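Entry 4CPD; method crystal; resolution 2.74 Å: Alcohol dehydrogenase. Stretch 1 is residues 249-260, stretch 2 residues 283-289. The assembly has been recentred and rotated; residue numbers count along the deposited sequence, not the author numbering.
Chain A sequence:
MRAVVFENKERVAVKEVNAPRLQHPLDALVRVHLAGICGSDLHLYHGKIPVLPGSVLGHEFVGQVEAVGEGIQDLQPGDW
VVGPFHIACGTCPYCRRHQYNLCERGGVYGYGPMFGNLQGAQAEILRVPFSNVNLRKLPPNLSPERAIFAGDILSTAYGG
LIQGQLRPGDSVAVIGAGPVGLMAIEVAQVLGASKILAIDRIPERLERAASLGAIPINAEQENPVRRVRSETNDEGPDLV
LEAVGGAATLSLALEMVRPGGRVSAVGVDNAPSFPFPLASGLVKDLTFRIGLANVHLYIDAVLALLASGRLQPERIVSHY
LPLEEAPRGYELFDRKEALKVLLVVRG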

# COMPACT_ATOMS: atom_id res chain seq x y z
N THR A 249 -4.42 10.66 13.73
CA THR A 249 -4.41 11.14 12.35
C THR A 249 -4.42 10.01 11.30
O THR A 249 -4.95 10.19 10.20
N LEU A 250 -3.86 8.85 11.64
CA LEU A 250 -3.91 7.71 10.72
C LEU A 250 -5.32 7.15 10.54
O LEU A 250 -5.71 6.78 9.44
N SER A 251 -6.09 7.08 11.63
CA SER A 251 -7.47 6.59 11.57
C SER A 251 -8.30 7.58 10.77
O SER A 251 -9.19 7.21 9.99
N LEU A 252 -7.98 8.84 10.99
CA LEU A 252 -8.60 9.92 10.26
C LEU A 252 -8.35 9.78 8.76
O LEU A 252 -9.29 9.85 7.97
N ALA A 253 -7.10 9.55 8.39
CA ALA A 253 -6.75 9.39 6.99
C ALA A 253 -7.54 8.25 6.35
O ALA A 253 -8.04 8.40 5.22
N LEU A 254 -7.64 7.15 7.09
CA LEU A 254 -8.32 5.94 6.60
C LEU A 254 -9.84 6.07 6.52
O LEU A 254 -10.48 5.49 5.65
N GLU A 255 -10.43 6.85 7.42
CA GLU A 255 -11.84 7.14 7.33
C GLU A 255 -12.12 8.11 6.17
O GLU A 255 -13.04 7.94 5.38
N MET A 256 -11.30 9.14 6.10
CA MET A 256 -11.46 10.22 5.14
C MET A 256 -11.37 9.77 3.66
O MET A 256 -12.19 10.17 2.82
N VAL A 257 -10.37 8.94 3.34
CA VAL A 257 -10.05 8.61 1.96
C VAL A 257 -11.24 7.91 1.34
O VAL A 257 -11.94 7.18 2.02
N ARG A 258 -11.48 8.13 0.04
CA ARG A 258 -12.54 7.41 -0.66
C ARG A 258 -12.27 5.92 -0.75
O ARG A 258 -11.13 5.48 -0.72
N PRO A 259 -13.33 5.13 -0.89
CA PRO A 259 -13.17 3.76 -1.30
C PRO A 259 -12.29 3.67 -2.52
O PRO A 259 -12.42 4.48 -3.43
N GLY A 260 -11.38 2.71 -2.51
CA GLY A 260 -10.50 2.46 -3.63
C GLY A 260 -9.40 3.48 -3.72
O GLY A 260 -8.70 3.52 -4.73
N VAL A 283 -14.45 -3.91 2.39
CA VAL A 283 -15.47 -3.24 1.60
C VAL A 283 -14.87 -2.05 0.84
O VAL A 283 -15.14 -1.84 -0.34
N LYS A 284 -14.04 -1.29 1.54
CA LYS A 284 -13.55 -0.02 1.04
C LYS A 284 -12.43 -0.13 0.00
O LYS A 284 -12.27 0.76 -0.79
N ASP A 285 -11.67 -1.22 0.04
CA ASP A 285 -10.53 -1.47 -0.86
C ASP A 285 -9.42 -0.44 -0.68
O ASP A 285 -9.23 0.43 -1.52
N LEU A 286 -8.68 -0.56 0.42
CA LEU A 286 -7.71 0.45 0.81
C LEU A 286 -6.32 0.03 0.41
O LEU A 286 -5.98 -1.14 0.53
N THR A 287 -5.53 0.99 -0.10
CA THR A 287 -4.09 0.83 -0.28
C THR A 287 -3.34 1.77 0.67
O THR A 287 -3.53 2.97 0.61
N PHE A 288 -2.51 1.20 1.54
CA PHE A 288 -1.88 1.96 2.61
C PHE A 288 -0.37 1.77 2.56
O PHE A 288 0.11 0.66 2.36
N ARG A 289 0.37 2.86 2.72
CA ARG A 289 1.81 2.76 2.80
C ARG A 289 2.33 3.66 3.92
O ARG A 289 1.88 4.77 4.11

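What fills the space between the helix and the strand, whose axes stay 10.4 Å apart? Leucines and an aromatic ring do. Leu250 points toward the strand, and its mt rotamer brings CD2 to 4.1 Å from CE1 of Phe288, at the ring edge. Phe288, with chi1 t, points back toward the helix. One turn on, Leu254 leaves sideways, but the same mt rotamer carries its CD2 between Leu286 and Phe288, 4.1 Å from Leu286 CD1 and 4.2 Å from Phe288 CD1.

How does the packing continue past the helix end? Val257, chi1 p, points inward and sets CG1 3.6 Å from CD2 of Leu286, another mt leucine.

Where does the long side chain of Lys284 go? Its chi1, -129°, lies between wells, while chi2 to chi4 are all t and carry it past Pro259, where Lys284 CG lies 4.0 Å from Pro259 CG, to the helix terminus. There Lys284 NZ donates to Leu254 O (2.6 Å), Glu255 O (2.9 Å) and Val257 O (2.8 Å), so the ammonium fills a hollow lined by the three carbonyls.

How does the backbone close the contact beside Lys284? Gly260 N donates to Lys284 O at 2.7 Å, and Gly260 CA lies 3.2 Å from Asp285 O in a CA-H...O contact.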

# COMPACT_ATOMS: atom_id res chain seq x y z
CB THR A 249 -3.21 12.07 12.10
OG1 THR A 249 -2.01 11.49 12.63
CG2 THR A 249 -3.45 13.39 12.76
CB LEU A 250 -2.94 6.60 11.17
CG LEU A 250 -1.45 6.97 10.99
CD1 LEU A 250 -0.51 6.07 11.80
CD2 LEU A 250 -1.07 6.93 9.52
CB SER A 251 -8.05 6.44 12.97
OG SER A 251 -7.10 5.83 13.83
CB LEU A 252 -8.04 11.25 10.75
CG LEU A 252 -8.98 12.43 10.55
CD1 LEU A 252 -10.23 12.32 11.43
CD2 LEU A 252 -8.22 13.71 10.84
CB ALA A 253 -5.25 9.15 6.83
CB LEU A 254 -7.91 4.73 7.44
CG LEU A 254 -6.46 4.32 7.16
CD1 LEU A 254 -5.94 3.42 8.24
CD2 LEU A 254 -6.30 3.63 5.81
CB GLU A 255 -12.29 7.76 8.65
CG GLU A 255 -13.79 7.67 8.86
CD GLU A 255 -14.24 8.20 10.21
OE1 GLU A 255 -13.37 8.57 11.04
OE2 GLU A 255 -15.46 8.22 10.44
CB MET A 256 -10.38 11.23 5.49
CG MET A 256 -10.30 12.50 4.69
SD MET A 256 -8.92 13.48 5.35
CE MET A 256 -9.44 13.80 7.03
CB VAL A 257 -8.78 7.72 1.86
CG1 VAL A 257 -9.03 6.33 2.43
CG2 VAL A 257 -8.27 7.62 0.42
CB ARG A 258 -12.76 7.95 -2.08
CG ARG A 258 -11.72 7.59 -3.14
CD ARG A 258 -12.24 7.94 -4.52
NE ARG A 258 -11.25 7.80 -5.61
CZ ARG A 258 -10.90 6.65 -6.21
NH1 ARG A 258 -11.41 5.48 -5.84
NH2 ARG A 258 -10.03 6.68 -7.19
CB PRO A 259 -14.60 3.32 -1.64
CG PRO A 259 -15.46 4.14 -0.73
CD PRO A 259 -14.75 5.47 -0.66
CB VAL A 283 -16.63 -2.74 2.49
CG1 VAL A 283 -17.55 -1.81 1.71
CG2 VAL A 283 -17.39 -3.92 3.05
CB LYS A 284 -13.08 0.83 2.22
CG LYS A 284 -13.65 2.22 2.24
CD LYS A 284 -13.02 3.07 3.34
CE LYS A 284 -12.98 4.53 2.94
NZ LYS A 284 -12.51 5.41 4.05
CB ASP A 285 -10.96 -1.51 -2.33
CG ASP A 285 -9.90 -2.16 -3.23
OD1 ASP A 285 -8.79 -2.42 -2.73
OD2 ASP A 285 -10.15 -2.42 -4.43
CB LEU A 286 -7.76 0.68 2.32
CG LEU A 286 -9.06 1.29 2.87
CD1 LEU A 286 -9.17 1.09 4.37
CD2 LEU A 286 -9.18 2.77 2.52
CB THR A 287 -3.67 1.17 -1.69
OG1 THR A 287 -4.33 0.27 -2.59
CG2 THR A 287 -2.20 0.98 -1.85
CB PHE A 288 -2.41 1.50 3.97
CG PHE A 288 -1.78 2.18 5.15
CD1 PHE A 288 -2.16 3.45 5.51
CD2 PHE A 288 -0.82 1.55 5.92
CE1 PHE A 288 -1.59 4.09 6.62
CE2 PHE A 288 -0.23 2.18 7.02
CZ PHE A 288 -0.62 3.45 7.38
CB ARG A 289 2.47 3.06 1.46
CG ARG A 289 3.97 2.77 1.51
CD ARG A 289 4.65 2.88 0.16
NE ARG A 289 6.07 2.58 0.25
CZ ARG A 289 6.91 2.56 -0.79
NH1 ARG A 289 6.50 2.82 -2.02
NH2 ARG A 289 8.18 2.28 -0.59